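Local coordinates for outer surface protein (Borrelia burgdorferi, PDB 5IZT), which is of unknown function but belongs to the PFam54_60 family of Borrelia surface proteins related to BbCRASP-1, this C-terminal fragment folding into an all-helical bundle, at residues R189-E194 / E302-K307; H280-E285 / R376-M381; N337-K342 / L389-S394. All coordinates share one frame; numbering follows the deposited sequence. Where two conformers were deposited one is given.

Contact 1 (R189-E194 / E302-K307)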
loop_
_atom_site.group_PDB
_atom_site.type_symbol
_atom_site.label_atom_id
_atom_site.label_comp_id
_atom_site.label_asym_id
_atom_site.label_seq_id
_atom_site.Cartn_x
_atom_site.Cartn_y
_atom_site.Cartn_z
ATOM N N ARG A 189 -15.645 -6.761 -11.918
ATOM C CA ARG A 189 -15.972 -5.365 -11.637
ATOM C C ARG A 189 -15.216 -4.853 -10.410
ATOM O O ARG A 189 -14.701 -3.725 -10.407
ATOM C CB ARG A 189 -17.485 -5.240 -11.438
ATOM C CG ARG A 189 -18.099 -3.867 -11.671
ATOM C CD ARG A 189 -19.624 -3.986 -11.858
ATOM N NE ARG A 189 -20.260 -4.789 -10.808
ATOM C CZ ARG A 189 -20.727 -6.029 -10.965
ATOM N NH1 ARG A 189 -20.655 -6.634 -12.142
ATOM N NH2 ARG A 189 -21.281 -6.661 -9.940
ATOM N N ALA A 190 -15.145 -5.667 -9.355
ATOM C CA ALA A 190 -14.504 -5.212 -8.124
ATOM C C ALA A 190 -13.018 -4.942 -8.331
ATOM O O ALA A 190 -12.482 -3.951 -7.823
ATOM C CB ALA A 190 -14.706 -6.237 -7.014
ATOM N N ILE A 191 -12.343 -5.813 -9.079
ATOM C CA ILE A 191 -10.924 -5.626 -9.378
ATOM C C ILE A 191 -10.722 -4.369 -10.213
ATOM O O ILE A 191 -9.811 -3.566 -9.963
ATOM C CB ILE A 191 -10.367 -6.865 -10.107
ATOM C CG1 ILE A 191 -10.387 -8.106 -9.195
ATOM C CG2 ILE A 191 -8.975 -6.577 -10.696
ATOM C CD1 ILE A 191 -9.386 -8.058 -8.044
ATOM N N SER A 192 -11.560 -4.198 -11.237
ATOM C CA SER A 192 -11.484 -3.019 -12.094
ATOM C C SER A 192 -11.697 -1.734 -11.296
ATOM O O SER A 192 -10.998 -0.734 -11.512
ATOM C CB SER A 192 -12.523 -3.144 -13.207
ATOM O OG SER A 192 -12.502 -2.010 -14.048
ATOM N N GLU A 193 -12.663 -1.738 -10.372
ATOM C CA GLU A 193 -12.867 -0.570 -9.519
ATOM C C GLU A 193 -11.627 -0.267 -8.687
ATOM O O GLU A 193 -11.260 0.900 -8.508
ATOM C CB GLU A 193 -14.076 -0.784 -8.608
ATOM C CG GLU A 193 -15.428 -0.639 -9.302
ATOM C CD GLU A 193 -16.590 -1.013 -8.393
ATOM O OE1 GLU A 193 -16.355 -1.216 -7.181
ATOM O OE2 GLU A 193 -17.733 -1.113 -8.893
ATOM N N GLU A 194 -10.972 -1.301 -8.160
ATOM C CA GLU A 194 -9.796 -1.079 -7.325
ATOM C C GLU A 194 -8.587 -0.636 -8.142
ATOM O O GLU A 194 -7.833 0.249 -7.705
ATOM C CB GLU A 194 -9.474 -2.337 -6.531
ATOM C CG GLU A 194 -10.508 -2.645 -5.484
ATOM C CD GLU A 194 -10.639 -1.516 -4.475
ATOM O OE1 GLU A 194 -9.603 -0.888 -4.132
ATOM O OE2 GLU A 194 -11.770 -1.251 -4.032
ATOM N N GLU A 302 -3.779 -7.534 -10.211
ATOM C CA GLU A 302 -3.551 -8.076 -11.548
ATOM C C GLU A 302 -3.506 -9.601 -11.540
ATOM O O GLU A 302 -3.950 -10.241 -12.499
ATOM C CB GLU A 302 -2.268 -7.499 -12.152
ATOM C CG GLU A 302 -2.112 -7.777 -13.652
ATOM C CD GLU A 302 -3.384 -7.519 -14.471
ATOM O OE1 GLU A 302 -4.033 -6.460 -14.301
ATOM O OE2 GLU A 302 -3.719 -8.383 -15.316
ATOM N N GLU A 303 -2.946 -10.198 -10.486
ATOM C CA GLU A 303 -2.886 -11.654 -10.401
ATOM C C GLU A 303 -4.282 -12.268 -10.317
ATOM O O GLU A 303 -4.558 -13.283 -10.969
ATOM C CB GLU A 303 -2.031 -12.063 -9.192
ATOM C CG GLU A 303 -1.676 -13.544 -9.133
ATOM C CD GLU A 303 -0.753 -13.991 -10.255
ATOM O OE1 GLU A 303 0.114 -13.198 -10.682
ATOM O OE2 GLU A 303 -0.899 -15.150 -10.703
ATOM N N ILE A 304 -5.179 -11.664 -9.526
ATOM C CA ILE A 304 -6.558 -12.143 -9.449
ATOM C C ILE A 304 -7.223 -12.051 -10.812
ATOM O O ILE A 304 -7.882 -12.994 -11.264
ATOM C CB ILE A 304 -7.351 -11.357 -8.390
ATOM C CG1 ILE A 304 -6.806 -11.643 -6.991
ATOM C CG2 ILE A 304 -8.847 -11.685 -8.477
ATOM C CD1 ILE A 304 -7.387 -10.750 -5.901
ATOM N N ASN A 305 -7.067 -10.905 -11.484
ATOM C CA ASN A 305 -7.611 -10.730 -12.832
ATOM C C ASN A 305 -7.116 -11.825 -13.774
ATOM O O ASN A 305 -7.903 -12.419 -14.525
ATOM C CB ASN A 305 -7.215 -9.347 -13.362
ATOM C CG ASN A 305 -8.281 -8.712 -14.228
ATOM O OD1 ASN A 305 -9.456 -9.057 -14.148
ATOM N ND2 ASN A 305 -7.870 -7.761 -15.059
ATOM N N LYS A 306 -5.807 -12.120 -13.732
ATOM C CA LYS A 306 -5.250 -13.167 -14.598
ATOM C C LYS A 306 -5.839 -14.537 -14.271
ATOM O O LYS A 306 -6.128 -15.332 -15.179
ATOM C CB LYS A 306 -3.729 -13.227 -14.453
ATOM C CG LYS A 306 -2.969 -12.042 -15.021
ATOM C CD LYS A 306 -1.463 -12.316 -15.066
ATOM C CE LYS A 306 -0.890 -12.605 -13.687
ATOM N NZ LYS A 306 0.525 -13.075 -13.746
ATOM N N LYS A 307 -5.974 -14.852 -12.979
ATOM C CA LYS A 307 -6.508 -16.156 -12.578
ATOM C C LYS A 307 -7.961 -16.331 -12.992
ATOM O O LYS A 307 -8.379 -17.440 -13.356
ATOM C CB LYS A 307 -6.344 -16.345 -11.071
ATOM C CG LYS A 307 -4.887 -16.645 -10.699
ATOM C CD LYS A 307 -4.429 -17.921 -11.414
ATOM C CE LYS A 307 -3.262 -18.599 -10.714
ATOM N NZ LYS A 307 -2.016 -17.816 -10.890
#
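I191 and I304 share the same first torsion, CG1 beside the backbone N and CG2 anti to it (chi1 -66° in both), but they part at the second. I191 is kinked there (chi2 -70°), whereas I304 runs on extended (chi2 171°), and the kinked branch of the first is laid against the branch point of the second. This is helix-to-helix packing in an all-alpha bundle: helix 179-197 lies on helix 280-316, and the two short segments run in roughly opposite directions. I191 points toward the facing helix, and its CD1 lies 3.7 Å from I304 CG2. The same methyl also lies 4.0 Å from I304 CD1, so it is held against both methyl ends of that side chain. On the other branch, I191 CG2 lies 4.2 Å from N305 CG, the two side chains passing in opposite directions, and the asparagine closes the edge of this small apolar patch. L336 of helix 322-359 touches both isoleucines, making the pair part of a three-helix junction, and I395 of helix 366-395 adds a further neighbour to I304. Charge lies around this core. E302 reaches back to K195 through a salt bridge that ties the same two helices together. E303 is buried on a face turned from helix 179-197, where two lysines of its own helix share its carboxylate: K306 NZ makes a weak bond to OE1, while K307 NZ, which also pairs with the terminal carboxylate of M396, meets E303 OE2 nearly along its C-O axis at 2.9 Å.

Contact 2 (H280-E285 / R376-M381); sequences HSLIRE and RYLDNM
L378 reaches across to two residues one helical turn apart, L282 and E285, and its two methyls divide the work. CD2 lies 3.9 Å from L282 CD1, the leucines sliding past each other in opposite directions. The same CD2 is also 3.6 Å from E285 OE1, while CD1 rests against the aliphatic start of the glutamate, 3.9 Å from E285 CB. These last two side chains cross at about a right angle, one leucine methyl at the CB and the other at the carboxylate. L378 gets there because its CG stands anti to the backbone N (chi1 177°), which carries both methyls out toward helix 280-316. The polar end of E285 is positioned from the next turn of the facing helix: Q382 NE2 donates to OE2, a hydrogen bond beside the leucine contact. The helix takes a wider pi-type turn at 376-378, which includes L378. Farther out, L286, one residue on from E285, touches L378 and M381, and M381 also touches W346. The contact joins the first turns of helix 280-316 to the middle of helix 366-395, with helix 260-274 packed behind I283 and helix 322-359 against Y377.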
loop_
_atom_site.group_PDB
_atom_site.type_symbol
_atom_site.label_atom_id
_atom_site.label_comp_id
_atom_site.label_asym_id
_atom_site.label_seq_id
_atom_site.Cartn_x
_atom_site.Cartn_y
_atom_site.Cartn_z
ATOM N N HIS A 280 16.718 7.150 11.854
ATOM C CA HIS A 280 16.640 6.911 10.414
ATOM C C HIS A 280 16.241 5.471 10.083
ATOM O O HIS A 280 15.505 5.249 9.117
ATOM C CB HIS A 280 17.973 7.291 9.761
ATOM C CG HIS A 280 18.225 8.765 9.771
ATOM N ND1 HIS A 280 19.351 9.346 9.225
ATOM C CD2 HIS A 280 17.476 9.783 10.271
ATOM C CE1 HIS A 280 19.286 10.659 9.385
ATOM N NE2 HIS A 280 18.162 10.947 10.025
ATOM N N SER A 281 16.668 4.482 10.873
ATOM C CA SER A 281 16.255 3.108 10.579
ATOM C C SER A 281 14.754 2.934 10.763
ATOM O O SER A 281 14.114 2.179 10.020
ATOM C CB SER A 281 17.026 2.118 11.454
ATOM O OG SER A 281 18.426 2.229 11.233
ATOM N N LEU A 282 14.172 3.620 11.753
ATOM C CA LEU A 282 12.730 3.561 11.945
ATOM C C LEU A 282 11.999 4.150 10.746
ATOM O O LEU A 282 11.018 3.584 10.260
ATOM C CB LEU A 282 12.338 4.314 13.218
ATOM C CG LEU A 282 10.839 4.608 13.383
ATOM C CD1 LEU A 282 10.018 3.329 13.501
ATOM C CD2 LEU A 282 10.571 5.552 14.581
ATOM N N ILE A 283 12.462 5.301 10.266
ATOM C CA ILE A 283 11.851 5.933 9.101
ATOM C C ILE A 283 11.895 4.994 7.902
ATOM O O ILE A 283 10.902 4.855 7.169
ATOM C CB ILE A 283 12.556 7.270 8.789
ATOM C CG1 ILE A 283 12.371 8.271 9.921
ATOM C CG2 ILE A 283 12.001 7.887 7.500
ATOM C CD1 ILE A 283 13.242 9.570 9.718
ATOM N N ARG A 284 13.042 4.338 7.682
ATOM C CA ARG A 284 13.148 3.354 6.604
ATOM C C ARG A 284 12.102 2.248 6.757
ATOM O O ARG A 284 11.385 1.923 5.802
ATOM C CB ARG A 284 14.556 2.744 6.567
ATOM C CG ARG A 284 15.645 3.675 6.029
ATOM C CD ARG A 284 17.003 2.982 5.889
ATOM N NE ARG A 284 17.991 3.914 5.343
ATOM C CZ ARG A 284 19.022 4.406 6.028
ATOM N NH1 ARG A 284 19.218 4.044 7.289
ATOM N NH2 ARG A 284 19.867 5.245 5.442
ATOM N N GLU A 285 12.025 1.634 7.947
ATOM C CA GLU A 285 11.057 0.555 8.160
ATOM C C GLU A 285 9.625 1.039 7.930
ATOM O O GLU A 285 8.807 0.302 7.365
ATOM C CB GLU A 285 11.182 -0.038 9.565
ATOM C CG GLU A 285 12.506 -0.738 9.891
ATOM C CD GLU A 285 12.445 -1.510 11.223
ATOM O OE1 GLU A 285 12.597 -0.898 12.301
ATOM O OE2 GLU A 285 12.203 -2.740 11.188
ATOM N N ARG A 376 3.900 1.716 19.242
ATOM C CA ARG A 376 2.456 1.729 19.006
ATOM C C ARG A 376 2.075 1.308 17.595
ATOM O O ARG A 376 1.094 0.574 17.425
ATOM C CB ARG A 376 1.843 3.109 19.284
ATOM C CG ARG A 376 0.313 3.070 19.181
ATOM C CD ARG A 376 -0.401 4.253 19.797
ATOM N NE ARG A 376 -1.852 4.119 19.623
ATOM C CZ ARG A 376 -2.739 5.035 20.004
ATOM N NH1 ARG A 376 -2.329 6.154 20.590
ATOM N NH2 ARG A 376 -4.035 4.839 19.802
ATOM N N TYR A 377 2.828 1.733 16.582
ATOM C CA TYR A 377 2.385 1.566 15.205
ATOM C C TYR A 377 3.260 0.656 14.348
ATOM O O TYR A 377 2.742 0.058 13.402
ATOM C CB TYR A 377 2.274 2.931 14.501
ATOM C CG TYR A 377 1.364 3.898 15.217
ATOM C CD1 TYR A 377 -0.020 3.791 15.125
ATOM C CD2 TYR A 377 1.898 4.960 15.958
ATOM C CE1 TYR A 377 -0.865 4.704 15.795
ATOM C CE2 TYR A 377 1.074 5.862 16.617
ATOM C CZ TYR A 377 -0.296 5.734 16.526
ATOM O OH TYR A 377 -1.092 6.639 17.186
ATOM N N LEU A 378 4.567 0.546 14.616
ATOM C CA LEU A 378 5.451 -0.076 13.624
ATOM C C LEU A 378 5.080 -1.534 13.366
ATOM O O LEU A 378 5.002 -1.973 12.212
ATOM C CB LEU A 378 6.912 0.039 14.077
ATOM C CG LEU A 378 7.953 -0.626 13.171
ATOM C CD1 LEU A 378 7.926 -0.062 11.731
ATOM C CD2 LEU A 378 9.345 -0.501 13.793
ATOM N N ASP A 379 4.873 -2.312 14.429
ATOM C CA ASP A 379 4.565 -3.729 14.246
ATOM C C ASP A 379 3.245 -3.923 13.516
ATOM O O ASP A 379 3.121 -4.819 12.669
ATOM C CB ASP A 379 4.550 -4.439 15.600
ATOM C CG ASP A 379 5.939 -4.606 16.184
ATOM O OD1 ASP A 379 6.824 -5.165 15.489
ATOM O OD2 ASP A 379 6.165 -4.114 17.312
ATOM N N ASN A 380 2.241 -3.106 13.839
ATOM C CA ASN A 380 0.964 -3.201 13.137
ATOM C C ASN A 380 1.129 -2.910 11.649
ATOM O O ASN A 380 0.499 -3.560 10.804
ATOM C CB ASN A 380 -0.045 -2.227 13.742
ATOM C CG ASN A 380 -0.496 -2.610 15.132
ATOM O OD1 ASN A 380 -0.493 -3.783 15.529
ATOM N ND2 ASN A 380 -0.901 -1.603 15.892
ATOM N N MET A 381 1.946 -1.913 11.301
ATOM C CA MET A 381 2.155 -1.597 9.888
ATOM C C MET A 381 2.919 -2.704 9.167
ATOM O O MET A 381 2.558 -3.089 8.047
ATOM C CB MET A 381 2.895 -0.269 9.763
ATOM C CG MET A 381 2.033 0.915 10.188
ATOM S SD MET A 381 2.979 2.469 10.277
ATOM C CE MET A 381 1.703 3.654 9.818
#

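Contact 3 (N337-K342 / L389-S394)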
loop_
_atom_site.group_PDB
_atom_site.type_symbol
_atom_site.label_atom_id
_atom_site.label_comp_id
_atom_site.label_asym_id
_atom_site.label_seq_id
_atom_site.Cartn_x
_atom_site.Cartn_y
_atom_site.Cartn_z
ATOM N N ASN A 337 -10.755 -9.599 -0.566
ATOM C CA ASN A 337 -11.195 -8.968 0.679
ATOM C C ASN A 337 -10.054 -8.829 1.672
ATOM O O ASN A 337 -9.981 -7.839 2.416
ATOM C CB ASN A 337 -12.322 -9.773 1.313
ATOM C CG ASN A 337 -13.634 -9.578 0.608
ATOM O OD1 ASN A 337 -13.825 -8.593 -0.101
ATOM N ND2 ASN A 337 -14.547 -10.508 0.799
ATOM N N GLN A 338 -9.168 -9.822 1.713
ATOM C CA GLN A 338 -8.051 -9.793 2.644
ATOM C C GLN A 338 -7.052 -8.697 2.289
ATOM O O GLN A 338 -6.588 -7.981 3.179
ATOM C CB GLN A 338 -7.362 -11.153 2.675
ATOM C CG GLN A 338 -6.054 -11.121 3.449
ATOM C CD GLN A 338 -5.590 -12.481 3.898
ATOM O OE1 GLN A 338 -6.223 -13.498 3.604
ATOM N NE2 GLN A 338 -4.475 -12.511 4.615
ATOM N N ILE A 339 -6.693 -8.549 1.006
ATOM C CA ILE A 339 -5.730 -7.502 0.664
ATOM C C ILE A 339 -6.357 -6.127 0.850
ATOM O O ILE A 339 -5.686 -5.177 1.270
ATOM C CB ILE A 339 -5.160 -7.685 -0.763
ATOM C CG1 ILE A 339 -6.216 -7.474 -1.845
ATOM C CG2 ILE A 339 -4.556 -9.066 -0.930
ATOM C CD1 ILE A 339 -5.638 -7.488 -3.289
ATOM N N LEU A 340 -7.655 -5.995 0.561
ATOM C CA LEU A 340 -8.325 -4.721 0.810
ATOM C C LEU A 340 -8.332 -4.391 2.292
ATOM O O LEU A 340 -8.110 -3.236 2.690
ATOM C CB LEU A 340 -9.757 -4.767 0.279
ATOM C CG LEU A 340 -9.857 -4.643 -1.230
ATOM C CD1 LEU A 340 -11.284 -5.018 -1.672
ATOM C CD2 LEU A 340 -9.516 -3.201 -1.607
ATOM N N ASP A 341 -8.601 -5.391 3.124
ATOM C CA ASP A 341 -8.702 -5.155 4.558
ATOM C C ASP A 341 -7.345 -4.835 5.172
ATOM O O ASP A 341 -7.244 -3.985 6.072
ATOM C CB ASP A 341 -9.303 -6.383 5.232
ATOM C CG ASP A 341 -9.274 -6.282 6.741
ATOM O OD1 ASP A 341 -10.021 -5.449 7.292
ATOM O OD2 ASP A 341 -8.502 -7.030 7.373
ATOM N N LYS A 342 -6.291 -5.516 4.721
ATOM C CA LYS A 342 -4.978 -5.271 5.313
ATOM C C LYS A 342 -4.334 -4.009 4.759
ATOM O O LYS A 342 -3.612 -3.323 5.497
ATOM C CB LYS A 342 -4.074 -6.487 5.124
ATOM C CG LYS A 342 -4.569 -7.713 5.866
ATOM C CD LYS A 342 -4.573 -7.471 7.369
ATOM C CE LYS A 342 -5.084 -8.683 8.148
ATOM N NZ LYS A 342 -4.958 -8.428 9.624
ATOM N N LEU A 389 1.250 -9.310 1.413
ATOM C CA LEU A 389 2.226 -10.123 0.694
ATOM C C LEU A 389 1.853 -11.604 0.712
ATOM O O LEU A 389 1.930 -12.291 -0.315
ATOM C CB LEU A 389 3.610 -9.907 1.313
ATOM C CG LEU A 389 4.720 -10.767 0.714
ATOM C CD1 LEU A 389 4.839 -10.409 -0.756
ATOM C CD2 LEU A 389 6.039 -10.568 1.453
ATOM N N GLU A 390 1.478 -12.127 1.884
ATOM C CA GLU A 390 1.105 -13.534 1.961
ATOM C C GLU A 390 -0.146 -13.825 1.140
ATOM O O GLU A 390 -0.235 -14.866 0.480
ATOM C CB GLU A 390 0.917 -13.941 3.423
ATOM C CG GLU A 390 2.231 -13.962 4.196
ATOM C CD GLU A 390 2.060 -14.220 5.684
ATOM O OE1 GLU A 390 0.907 -14.395 6.136
ATOM O OE2 GLU A 390 3.083 -14.228 6.403
ATOM N N ALA A 391 -1.117 -12.916 1.148
ATOM C CA ALA A 391 -2.292 -13.117 0.308
ATOM C C ALA A 391 -1.910 -13.109 -1.169
ATOM O O ALA A 391 -2.376 -13.949 -1.948
ATOM C CB ALA A 391 -3.335 -12.041 0.599
ATOM N N TYR A 392 -1.063 -12.165 -1.566
ATOM C CA TYR A 392 -0.584 -12.112 -2.939
ATOM C C TYR A 392 0.079 -13.417 -3.346
ATOM O O TYR A 392 -0.257 -13.992 -4.385
ATOM C CB TYR A 392 0.359 -10.916 -3.112
ATOM C CG TYR A 392 1.145 -10.926 -4.403
ATOM C CD1 TYR A 392 0.503 -10.968 -5.632
ATOM C CD2 TYR A 392 2.514 -10.773 -4.393
ATOM C CE1 TYR A 392 1.221 -10.960 -6.811
ATOM C CE2 TYR A 392 3.237 -10.743 -5.567
ATOM C CZ TYR A 392 2.585 -10.834 -6.767
ATOM O OH TYR A 392 3.323 -10.800 -7.930
ATOM N N ILE A 393 1.021 -13.904 -2.533
ATOM C CA ILE A 393 1.698 -15.154 -2.856
ATOM C C ILE A 393 0.698 -16.294 -2.976
ATOM O O ILE A 393 0.810 -17.149 -3.865
ATOM C CB ILE A 393 2.765 -15.470 -1.793
ATOM C CG1 ILE A 393 3.848 -14.376 -1.753
ATOM C CG2 ILE A 393 3.338 -16.879 -2.015
ATOM C CD1 ILE A 393 4.607 -14.205 -3.034
ATOM N N SER A 394 -0.306 -16.316 -2.098
ATOM C CA SER A 394 -1.251 -17.433 -2.107
ATOM C C SER A 394 -2.124 -17.459 -3.359
ATOM O O SER A 394 -2.679 -18.512 -3.682
ATOM C CB SER A 394 -2.132 -17.368 -0.857
ATOM O OG SER A 394 -3.192 -16.441 -1.037
#
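Segments 337-342 and 389-394 run in roughly opposite directions along helices 322-359 and 366-395, and their backbones come closest at I339 and A391, whose CA atoms are 6.6 Å apart. Such a close approach goes with the small side chain at its centre. A391 offers a single methyl, pointed at the opposing helix, and both contacts end on it. I339 delivers CG2, 3.6 Å from A391 CB. Its first torsion sets CG1 between the backbone N and the carbonyl carbon (chi1 67°), the more crowded choice for an isoleucine in a helix, and this puts CG2 beside the backbone N, where it meets the alanine. Q338 comes at the same methyl with the flank of its extended chain: CG and CD each lie 4.0 Å from A391 CB. The amide beyond is used on the facing helix, where Q338 NE2 hydrogen-bonds with the hydroxyl of S387, one turn before A391. A polar bond thus borders the apolar touch of I339. The carbonyl of A391 is engaged too, since S394 OG donates to A391 O at 2.8 Å, tilted 23° from the carbonyl plane; this is a serine side chain bonding back to the preceding turn near the end of its helix. Helix 280-316 lies against both partners, A300 meeting I339 and L299 meeting Y392. Of the two segments only 337-342 falls in the predicted coiled coil, but a small alanine where oppositely running helices come closest, with a third helix alongside, suits an all-alpha bundle.

Helix 280-316 is the common thread of contacts 1 and 2, which lie on opposite sides of the chain's centre, their own centres 30 Å apart and their nearest atoms about 17 Å apart. Helix 366-395 does the same for contacts 2 and 3, whose centres are 20 Å apart and whose nearest atoms are about 7 Å apart. Contacts 1 and 3 do meet: E194 OE1 packs 3.4 Å from L340 CD2, and E303 CB lies 4.2 Å from Y392 CE1. Contacts 1 and 3 are therefore adjoining pieces of packing, and contact 2 is separate from both. No ligand or active site is known for this fragment; all three are helix-to-helix packing.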